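Local coordinates for protein lipase (Rhizopus chinensis, PDB 6A0W) that probably hydrolyses the ester bonds of triacylglycerols as a fungal class 3 lipase of the alpha/beta-hydrolase clan, with an N-terminal polypeptide segment that regulates its substrate binding affinity, at residues K78-F83 and F151-D156; Q145-Y150 and G182-Q187; D156-Y161 and K190-K195. All coordinates share one frame; numbering follows the deposited sequence.

Interaction 1: residues K78-F83 and F151-D156; sequences KLIKTF and FPVVQD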
loop_
_atom_site.group_PDB
_atom_site.type_symbol
_atom_site.label_atom_id
_atom_site.label_comp_id
_atom_site.label_asym_id
_atom_site.label_seq_id
_atom_site.Cartn_x
_atom_site.Cartn_y
_atom_site.Cartn_z
ATOM N N LYS A 78 -10.114 9.375 -15.725
ATOM C CA LYS A 78 -11.574 9.427 -15.548
ATOM C C LYS A 78 -12.012 8.608 -14.345
ATOM O O LYS A 78 -11.800 7.386 -14.267
ATOM C CB LYS A 78 -12.290 8.831 -16.769
ATOM C CG LYS A 78 -12.843 9.839 -17.755
ATOM C CD LYS A 78 -11.949 10.011 -18.979
ATOM C CE LYS A 78 -12.542 9.334 -20.209
ATOM N NZ LYS A 78 -11.473 8.852 -21.131
ATOM N N LEU A 79 -12.640 9.270 -13.397
ATOM C CA LEU A 79 -13.151 8.605 -12.219
ATOM C C LEU A 79 -14.361 7.785 -12.641
ATOM O O LEU A 79 -15.275 8.312 -13.227
ATOM C CB LEU A 79 -13.605 9.620 -11.179
ATOM C CG LEU A 79 -12.509 10.014 -10.201
ATOM C CD1 LEU A 79 -13.055 11.177 -9.373
ATOM C CD2 LEU A 79 -12.062 8.832 -9.329
ATOM N N ILE A 80 -14.381 6.516 -12.285
ATOM C CA ILE A 80 -15.505 5.652 -12.612
ATOM C C ILE A 80 -16.411 5.540 -11.406
ATOM O O ILE A 80 -17.610 5.627 -11.548
ATOM C CB ILE A 80 -15.017 4.247 -13.039
ATOM C CG1 ILE A 80 -13.962 4.366 -14.141
ATOM C CG2 ILE A 80 -16.178 3.377 -13.526
ATOM C CD1 ILE A 80 -14.409 5.185 -15.335
ATOM N N LYS A 81 -15.847 5.536 -10.202
ATOM C CA LYS A 81 -16.644 5.323 -9.016
ATOM C C LYS A 81 -15.817 5.721 -7.825
ATOM O O LYS A 81 -14.642 5.411 -7.795
ATOM C CB LYS A 81 -16.958 3.829 -8.901
ATOM C CG LYS A 81 -17.815 3.428 -7.698
ATOM C CD LYS A 81 -19.275 3.418 -8.105
ATOM C CE LYS A 81 -20.226 3.162 -6.947
ATOM N NZ LYS A 81 -20.082 1.814 -6.338
ATOM N N THR A 82 -16.443 6.304 -6.808
ATOM C CA THR A 82 -15.813 6.488 -5.491
ATOM C C THR A 82 -16.685 5.837 -4.442
ATOM O O THR A 82 -17.819 5.523 -4.740
ATOM C CB THR A 82 -15.626 7.972 -5.141
ATOM O OG1 THR A 82 -16.893 8.572 -4.939
ATOM C CG2 THR A 82 -14.936 8.716 -6.285
ATOM N N PHE A 83 -16.107 5.494 -3.300
ATOM C CA PHE A 83 -16.824 4.798 -2.227
ATOM C C PHE A 83 -16.199 5.067 -0.844
ATOM O O PHE A 83 -15.021 5.394 -0.718
ATOM C CB PHE A 83 -16.856 3.289 -2.473
ATOM C CG PHE A 83 -15.520 2.693 -2.783
ATOM C CD1 PHE A 83 -15.042 2.676 -4.084
ATOM C CD2 PHE A 83 -14.730 2.178 -1.775
ATOM C CE1 PHE A 83 -13.785 2.162 -4.371
ATOM C CE2 PHE A 83 -13.485 1.644 -2.059
ATOM C CZ PHE A 83 -13.020 1.636 -3.356
ATOM N N PHE A 151 -15.685 -4.066 -6.571
ATOM C CA PHE A 151 -15.460 -5.271 -7.352
ATOM C C PHE A 151 -16.268 -5.313 -8.650
ATOM O O PHE A 151 -15.679 -5.513 -9.721
ATOM C CB PHE A 151 -15.736 -6.507 -6.498
ATOM C CG PHE A 151 -15.138 -7.773 -7.061
ATOM C CD1 PHE A 151 -13.844 -8.130 -6.760
ATOM C CD2 PHE A 151 -15.857 -8.571 -7.932
ATOM C CE1 PHE A 151 -13.247 -9.205 -7.358
ATOM C CE2 PHE A 151 -15.270 -9.665 -8.538
ATOM C CZ PHE A 151 -13.967 -9.987 -8.239
ATOM N N PRO A 152 -17.588 -5.003 -8.597
ATOM C CA PRO A 152 -18.384 -5.067 -9.856
ATOM C C PRO A 152 -17.900 -4.072 -10.869
ATOM O O PRO A 152 -17.964 -4.319 -12.062
ATOM C CB PRO A 152 -19.811 -4.687 -9.433
ATOM C CG PRO A 152 -19.779 -4.588 -7.927
ATOM C CD PRO A 152 -18.449 -4.990 -7.399
ATOM N N VAL A 153 -17.461 -2.916 -10.381
ATOM C CA VAL A 153 -16.985 -1.854 -11.249
ATOM C C VAL A 153 -15.674 -2.238 -11.935
ATOM O O VAL A 153 -15.523 -1.978 -13.123
ATOM C CB VAL A 153 -16.778 -0.550 -10.454
ATOM C CG1 VAL A 153 -16.362 0.573 -11.391
ATOM C CG2 VAL A 153 -18.074 -0.184 -9.731
ATOM N N VAL A 154 -14.774 -2.946 -11.248
ATOM C CA VAL A 154 -13.520 -3.373 -11.944
ATOM C C VAL A 154 -13.841 -4.408 -13.062
ATOM O O VAL A 154 -13.361 -4.312 -14.222
ATOM C CB VAL A 154 -12.522 -3.994 -10.946
ATOM C CG1 VAL A 154 -11.349 -4.612 -11.683
ATOM C CG2 VAL A 154 -12.033 -2.939 -9.976
ATOM N N GLN A 155 -14.759 -5.326 -12.732
ATOM C CA GLN A 155 -15.290 -6.302 -13.717
ATOM C C GLN A 155 -15.869 -5.633 -14.935
ATOM O O GLN A 155 -15.543 -5.975 -16.078
ATOM C CB GLN A 155 -16.333 -7.216 -13.093
ATOM C CG GLN A 155 -15.784 -8.134 -12.025
ATOM C CD GLN A 155 -16.523 -9.462 -11.964
ATOM O OE1 GLN A 155 -17.520 -9.604 -11.241
ATOM N NE2 GLN A 155 -15.969 -10.471 -12.643
ATOM N N ASP A 156 -16.592 -4.550 -14.689
ATOM C CA ASP A 156 -17.269 -3.838 -15.766
ATOM C C ASP A 156 -16.318 -3.083 -16.698
ATOM O O ASP A 156 -16.491 -3.032 -17.921
ATOM C CB ASP A 156 -18.317 -2.895 -15.132
ATOM C CG ASP A 156 -19.409 -2.545 -16.097
ATOM O OD1 ASP A 156 -20.228 -3.447 -16.434
ATOM O OD2 ASP A 156 -19.370 -1.408 -16.598
#

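Interaction 2: residues Q145-Y150 and G182-Q187; sequences QVVKDY and GMDLYQ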
loop_
_atom_site.group_PDB
_atom_site.type_symbol
_atom_site.label_atom_id
_atom_site.label_comp_id
_atom_site.label_asym_id
_atom_site.label_seq_id
_atom_site.Cartn_x
_atom_site.Cartn_y
_atom_site.Cartn_z
ATOM N N GLN A 145 -16.606 -4.546 3.764
ATOM C CA GLN A 145 -17.521 -3.437 3.447
ATOM C C GLN A 145 -17.315 -2.881 2.054
ATOM O O GLN A 145 -18.274 -2.704 1.299
ATOM C CB GLN A 145 -17.387 -2.284 4.444
ATOM C CG GLN A 145 -17.711 -2.632 5.889
ATOM C CD GLN A 145 -19.175 -3.068 6.025
ATOM O OE1 GLN A 145 -20.091 -2.378 5.543
ATOM N NE2 GLN A 145 -19.375 -4.308 6.458
ATOM N N VAL A 146 -16.071 -2.643 1.662
ATOM C CA VAL A 146 -15.858 -1.910 0.407
ATOM C C VAL A 146 -15.882 -2.796 -0.832
ATOM O O VAL A 146 -16.113 -2.286 -1.962
ATOM C CB VAL A 146 -14.580 -1.032 0.433
ATOM C CG1 VAL A 146 -14.705 0.011 1.539
ATOM C CG2 VAL A 146 -13.346 -1.891 0.630
ATOM N N VAL A 147 -15.709 -4.116 -0.630
ATOM C CA VAL A 147 -15.682 -5.038 -1.789
ATOM C C VAL A 147 -16.964 -4.948 -2.633
ATOM O O VAL A 147 -16.913 -4.959 -3.857
ATOM C CB VAL A 147 -15.346 -6.501 -1.383
ATOM C CG1 VAL A 147 -16.433 -7.126 -0.527
ATOM C CG2 VAL A 147 -15.177 -7.343 -2.611
ATOM N N LYS A 148 -18.094 -4.673 -1.988
ATOM C CA LYS A 148 -19.378 -4.584 -2.691
ATOM C C LYS A 148 -19.374 -3.385 -3.593
ATOM O O LYS A 148 -20.058 -3.370 -4.609
ATOM C CB LYS A 148 -20.509 -4.382 -1.673
ATOM C CG LYS A 148 -20.610 -5.535 -0.692
ATOM C CD LYS A 148 -21.360 -5.146 0.570
ATOM C CE LYS A 148 -21.834 -6.383 1.317
ATOM N NZ LYS A 148 -22.448 -5.984 2.610
ATOM N N ASP A 149 -18.681 -2.328 -3.176
ATOM C CA ASP A 149 -18.681 -1.090 -3.944
ATOM C C ASP A 149 -17.770 -1.209 -5.160
ATOM O O ASP A 149 -18.036 -0.605 -6.194
ATOM C CB ASP A 149 -18.198 0.076 -3.054
ATOM C CG ASP A 149 -19.019 0.229 -1.800
ATOM O OD1 ASP A 149 -20.238 0.007 -1.936
ATOM O OD2 ASP A 149 -18.461 0.572 -0.720
ATOM N N TYR A 150 -16.576 -1.777 -4.998
ATOM C CA TYR A 150 -15.598 -1.654 -6.099
ATOM C C TYR A 150 -15.519 -2.844 -7.075
ATOM O O TYR A 150 -15.174 -2.642 -8.229
ATOM C CB TYR A 150 -14.186 -1.301 -5.567
ATOM C CG TYR A 150 -13.337 -2.489 -5.319
ATOM C CD1 TYR A 150 -12.572 -3.031 -6.328
ATOM C CD2 TYR A 150 -13.356 -3.129 -4.110
ATOM C CE1 TYR A 150 -11.866 -4.192 -6.131
ATOM C CE2 TYR A 150 -12.624 -4.283 -3.908
ATOM C CZ TYR A 150 -11.892 -4.819 -4.924
ATOM O OH TYR A 150 -11.197 -6.019 -4.735
ATOM N N GLY A 182 -6.172 -7.021 -4.232
ATOM C CA GLY A 182 -5.424 -7.708 -5.277
ATOM C C GLY A 182 -5.594 -9.229 -5.172
ATOM O O GLY A 182 -5.762 -9.898 -6.170
ATOM N N MET A 183 -5.520 -9.766 -3.961
ATOM C CA MET A 183 -5.767 -11.195 -3.747
ATOM C C MET A 183 -7.212 -11.665 -4.103
ATOM O O MET A 183 -7.386 -12.638 -4.868
ATOM C CB MET A 183 -5.413 -11.554 -2.310
ATOM C CG MET A 183 -3.935 -11.416 -1.969
ATOM S SD MET A 183 -2.897 -12.432 -3.029
ATOM C CE MET A 183 -2.437 -11.225 -4.261
ATOM N N ASP A 184 -8.188 -10.800 -3.852
ATOM C CA ASP A 184 -9.603 -11.090 -4.211
ATOM C C ASP A 184 -9.818 -11.064 -5.714
ATOM O O ASP A 184 -10.444 -11.953 -6.313
ATOM C CB ASP A 184 -10.519 -10.056 -3.509
ATOM C CG ASP A 184 -11.992 -10.523 -3.371
ATOM O OD1 ASP A 184 -12.264 -11.719 -3.511
ATOM O OD2 ASP A 184 -12.887 -9.679 -3.173
ATOM N N LEU A 185 -9.295 -10.041 -6.366
ATOM C CA LEU A 185 -9.302 -10.018 -7.809
ATOM C C LEU A 185 -8.640 -11.277 -8.407
ATOM O O LEU A 185 -9.157 -11.883 -9.365
ATOM C CB LEU A 185 -8.608 -8.750 -8.318
ATOM C CG LEU A 185 -9.417 -7.485 -8.028
ATOM C CD1 LEU A 185 -8.569 -6.217 -8.101
ATOM C CD2 LEU A 185 -10.605 -7.419 -8.994
ATOM N N TYR A 186 -7.464 -11.637 -7.901
ATOM C CA TYR A 186 -6.825 -12.855 -8.389
ATOM C C TYR A 186 -7.774 -14.064 -8.191
ATOM O O TYR A 186 -7.791 -14.972 -9.018
ATOM C CB TYR A 186 -5.485 -13.090 -7.685
ATOM C CG TYR A 186 -4.837 -14.447 -7.933
ATOM C CD1 TYR A 186 -4.168 -14.737 -9.121
ATOM C CD2 TYR A 186 -4.815 -15.393 -6.930
ATOM C CE1 TYR A 186 -3.594 -15.997 -9.341
ATOM C CE2 TYR A 186 -4.206 -16.631 -7.106
ATOM C CZ TYR A 186 -3.594 -16.913 -8.290
ATOM O OH TYR A 186 -3.032 -18.147 -8.352
ATOM N N GLN A 187 -8.421 -14.133 -7.031
ATOM C CA GLN A 187 -9.236 -15.301 -6.685
ATOM C C GLN A 187 -10.485 -15.347 -7.541
ATOM O O GLN A 187 -10.780 -16.375 -8.086
ATOM C CB GLN A 187 -9.584 -15.336 -5.205
ATOM C CG GLN A 187 -8.416 -15.648 -4.285
ATOM C CD GLN A 187 -8.498 -14.953 -2.953
ATOM O OE1 GLN A 187 -9.516 -14.348 -2.638
ATOM N NE2 GLN A 187 -7.441 -15.070 -2.124
#

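Interaction 3: residues D156-Y161 and K190-K195; sequences DQLTAY and KRLSPK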
loop_
_atom_site.group_PDB
_atom_site.type_symbol
_atom_site.label_atom_id
_atom_site.label_comp_id
_atom_site.label_asym_id
_atom_site.label_seq_id
_atom_site.Cartn_x
_atom_site.Cartn_y
_atom_site.Cartn_z
ATOM N N ASP A 156 -16.592 -4.550 -14.689
ATOM C CA ASP A 156 -17.269 -3.838 -15.766
ATOM C C ASP A 156 -16.318 -3.083 -16.698
ATOM O O ASP A 156 -16.491 -3.032 -17.921
ATOM C CB ASP A 156 -18.317 -2.895 -15.132
ATOM C CG ASP A 156 -19.409 -2.545 -16.097
ATOM O OD1 ASP A 156 -20.228 -3.447 -16.434
ATOM O OD2 ASP A 156 -19.370 -1.408 -16.598
ATOM N N GLN A 157 -15.336 -2.414 -16.098
ATOM C CA GLN A 157 -14.316 -1.711 -16.867
ATOM C C GLN A 157 -13.411 -2.668 -17.667
ATOM O O GLN A 157 -13.021 -2.383 -18.796
ATOM C CB GLN A 157 -13.469 -0.864 -15.903
ATOM C CG GLN A 157 -14.244 0.333 -15.371
ATOM C CD GLN A 157 -14.440 1.385 -16.430
ATOM O OE1 GLN A 157 -13.464 1.876 -17.022
ATOM N NE2 GLN A 157 -15.700 1.804 -16.629
ATOM N N LEU A 158 -13.053 -3.782 -17.048
ATOM C CA LEU A 158 -12.220 -4.752 -17.697
ATOM C C LEU A 158 -12.966 -5.409 -18.868
ATOM O O LEU A 158 -12.410 -5.496 -19.979
ATOM C CB LEU A 158 -11.794 -5.780 -16.665
ATOM C CG LEU A 158 -10.677 -6.766 -16.983
ATOM C CD1 LEU A 158 -9.394 -6.043 -17.371
ATOM C CD2 LEU A 158 -10.451 -7.624 -15.756
ATOM N N THR A 159 -14.258 -5.695 -18.693
ATOM C CA THR A 159 -15.095 -6.090 -19.848
ATOM C C THR A 159 -15.069 -5.076 -20.977
ATOM O O THR A 159 -14.844 -5.433 -22.154
ATOM C CB THR A 159 -16.556 -6.330 -19.442
ATOM O OG1 THR A 159 -16.600 -7.290 -18.379
ATOM C CG2 THR A 159 -17.371 -6.851 -20.606
ATOM N N ALA A 160 -15.165 -3.798 -20.629
ATOM C CA ALA A 160 -15.164 -2.770 -21.651
ATOM C C ALA A 160 -13.770 -2.464 -22.238
ATOM O O ALA A 160 -13.648 -1.908 -23.342
ATOM C CB ALA A 160 -15.826 -1.512 -21.119
ATOM N N TYR A 161 -12.729 -2.799 -21.483
ATOM C CA TYR A 161 -11.347 -2.461 -21.866
ATOM C C TYR A 161 -10.440 -3.634 -21.561
ATOM O O TYR A 161 -9.686 -3.597 -20.576
ATOM C CB TYR A 161 -10.871 -1.234 -21.051
ATOM C CG TYR A 161 -11.644 0.020 -21.378
ATOM C CD1 TYR A 161 -11.367 0.744 -22.539
ATOM C CD2 TYR A 161 -12.756 0.400 -20.611
ATOM C CE1 TYR A 161 -12.113 1.855 -22.869
ATOM C CE2 TYR A 161 -13.515 1.497 -20.954
ATOM C CZ TYR A 161 -13.193 2.220 -22.083
ATOM O OH TYR A 161 -13.888 3.381 -22.372
ATOM N N LYS A 190 -11.205 -14.043 -13.171
ATOM C CA LYS A 190 -10.304 -14.990 -13.818
ATOM C C LYS A 190 -9.610 -14.333 -15.003
ATOM O O LYS A 190 -8.646 -14.861 -15.501
ATOM C CB LYS A 190 -11.059 -16.245 -14.270
ATOM C CG LYS A 190 -12.237 -15.915 -15.186
ATOM C CD LYS A 190 -12.357 -16.822 -16.405
ATOM C CE LYS A 190 -13.180 -16.152 -17.495
ATOM N NZ LYS A 190 -14.634 -16.217 -17.176
ATOM N N ARG A 191 -10.117 -13.220 -15.520
ATOM C CA ARG A 191 -9.392 -12.516 -16.549
ATOM C C ARG A 191 -8.088 -11.837 -16.077
ATOM O O ARG A 191 -7.315 -11.346 -16.901
ATOM C CB ARG A 191 -10.307 -11.504 -17.194
ATOM C CG ARG A 191 -11.503 -12.183 -17.881
ATOM C CD ARG A 191 -12.502 -11.129 -18.318
ATOM N NE ARG A 191 -13.106 -10.449 -17.170
ATOM C CZ ARG A 191 -14.024 -9.495 -17.258
ATOM N NH1 ARG A 191 -14.400 -9.039 -18.449
ATOM N NH2 ARG A 191 -14.472 -8.919 -16.147
ATOM N N LEU A 192 -7.849 -11.813 -14.768
ATOM C CA LEU A 192 -6.664 -11.163 -14.218
ATOM C C LEU A 192 -5.692 -12.224 -13.769
ATOM O O LEU A 192 -6.129 -13.230 -13.206
ATOM C CB LEU A 192 -7.013 -10.244 -13.049
ATOM C CG LEU A 192 -7.754 -8.990 -13.478
ATOM C CD1 LEU A 192 -8.318 -8.290 -12.248
ATOM C CD2 LEU A 192 -6.947 -8.054 -14.360
ATOM N N SER A 193 -4.396 -11.914 -13.900
ATOM C CA SER A 193 -3.288 -12.813 -13.528
ATOM C C SER A 193 -2.030 -11.960 -13.324
ATOM O O SER A 193 -2.092 -10.747 -13.564
ATOM C CB SER A 193 -3.012 -13.802 -14.673
ATOM O OG SER A 193 -2.491 -13.125 -15.804
ATOM N N PRO A 194 -0.856 -12.602 -13.139
ATOM C CA PRO A 194 0.381 -11.848 -12.988
ATOM C C PRO A 194 0.755 -11.067 -14.211
ATOM O O PRO A 194 1.389 -10.009 -14.063
ATOM C CB PRO A 194 1.427 -12.915 -12.709
ATOM C CG PRO A 194 0.651 -13.957 -11.975
ATOM C CD PRO A 194 -0.673 -13.985 -12.678
ATOM N N LYS A 195 0.137 -11.382 -15.343
ATOM C CA LYS A 195 0.413 -10.610 -16.560
ATOM C C LYS A 195 -0.225 -9.256 -16.547
ATOM O O LYS A 195 0.236 -8.382 -17.276
ATOM C CB LYS A 195 -0.054 -11.338 -17.815
ATOM C CG LYS A 195 0.531 -12.744 -17.992
ATOM C CD LYS A 195 -0.403 -13.646 -18.797
ATOM C CE LYS A 195 -0.604 -14.998 -18.121
ATOM N NZ LYS A 195 -0.334 -16.040 -19.140
#

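Interaction 1: residues K78-F83 and F151-D156
Val153 sets both methyls against strand 78-85: CG1 meets Ile80 and the start of Lys81, and CG2 lies along the lysine chain. More of its surface is buried here than of either partner's, and every contact between the segments runs through it. The CG1 methyl lies against the branch methyl of isoleucine, with Val153 CG1 3.5 Å from Ile80 CG2, and the two side chains pass flank to flank, pointing opposite ways. Ile80 CD1 runs on away from Val153, and the isoleucine also touches Gln157 one turn further along the helix. At the root of the lysine, Val153 CG1 to Lys81 CB is 4.1 Å. The second methyl lies beside the middle of the chain, with Val153 CG2 4.1 Å from Lys81 CD.

Neighbours in a regular strand would point to opposite sides of the sheet. Here a classic beta bulge, in which Ile80 and Lys81 both face Ile94 of strand 90-97, turns both side chains toward the helix. The lysine leaves its backbone extended, CG anti to N (chi1 -179°), then bends at chi2 (93°), which carries the chain past Val153. Its NZ makes a weak hydrogen bond to Asp149 O, the carbonyl that Val153 N would take in an unbroken helix; the helix is kinked here, and neither Pro152, which has no N-H, nor Val153 bonds to the turn before.

In the fold, this is where helix 137-160 reaches the edge of the central sheet, since 78-85 is an outermost strand. Val154 points away from this strand; its side chain touches Ile94 and Leu185. With only 120 Å² buried, this is a small surface contact of methyl and methylene groups resting on dispersion and the exclusion of water, with no directional bond between the segments.

Interaction 2: residues Q145-Y150 and G182-Q187
The hydroxyl of Tyr143 is gripped by two residues that touch across this contact, hydrogen-bonding to Asp184 OD2 and to Tyr150 OH. The setting is a pair of helices, 137-160 and 173-188, packed together in the alpha/beta-hydrolase fold; the short segments cross at -56° with their axes 12.3 Å apart, a wide separation bridged by Val147 against Asp184 and by the ring of Tyr150 against Leu185. OD1 of the buried aspartate forms a salt bridge with Arg188 NE, so both carboxylate oxygens have partners.

Asp184 CG stands anti to its own N (chi1 -159°), directing the carboxylate at helix 137-160, where the valine lies athwart the acid and Val147 CG2 comes within 3.3 Å of Asp184 OD2. This is a close van der Waals contact, not a hydrogen bond; the polar needs of the oxygen are met by Tyr143.

Tyr150 and Leu185 approach head-on from their two helices, with Tyr150 OH 4.0 Å from Leu185 CG. Phe107 meets the tyrosine ring edge-to-face. The leucine comes to the rim of the ring rather than over a face: Leu185 CD1 lies near the ring plane, 4.3 Å from Tyr150 CE1.

Interaction 3: residues D156-Y161 and K190-K195
The loop that closes a beta-alpha-beta crossover, leading from helix 173-188 into strand 197-202, grips the last turn of helix 137-160 through Arg191 and Leu192. Arg191 sends NH1 to the hydroxyl of Thr159, a nearly straight hydrogen bond of 2.8 Å from Arg191 NH1 to Thr159 OG1 with an N-H...O angle of 166°. The threonine oxygen lies close to the guanidinium plane, at its edge, and is itself hydrogen-bonded back to Gln155 O. That same carbonyl takes a bond from Arg191 NH2, which also forms a salt bridge with Glu189. With these partners along its edge, the guanidinium is probably well fixed in rotation.

Leu158 covers one face of the group: Leu158 CG lies 4.3 Å above the guanidinium plane, over its centre. A bend at chi3 (-66°) turns the arginine's flat end across the helix. On the side of the arginine where Leu158 lies, Leu158 CD2 also meets the next residue of the loop, 3.8 Å from Leu192 CG, so an apolar contact adjoins the polar one.

Past Leu192 the loop is braced by an ST turn, Lys195 N donating to Ser193 OG at 3.2 Å, and by Asn196, whose side chain binds both Arg191 O and Ser193 N. The contact thus ties the C-terminal end of helix 137-160 to the exit of helix 173-188, just ahead of the inner strand 197-202.

Overall arrangement
Helix 137-160 is common to all three contacts: interaction 2 uses its middle, interaction 1 the next turns, and interaction 3 its C-terminal end. The centre of interaction 1 is about 11 Å from that of interaction 2, and the centre of interaction 3 lies about 13 Å from each. Phe151 bridges the first two, its CE1 3.6 Å from Leu185 CD2, and Leu185 CB meets Leu192 CD1 at 4.0 Å to join the second and third. The helix is thereby fixed to the edge strand on one flank and to helix 173-188 and its exit loop on another. Helix 173-188 follows the probable nucleophile elbow at Ser172, part of a likely triad with Asp231 and His284.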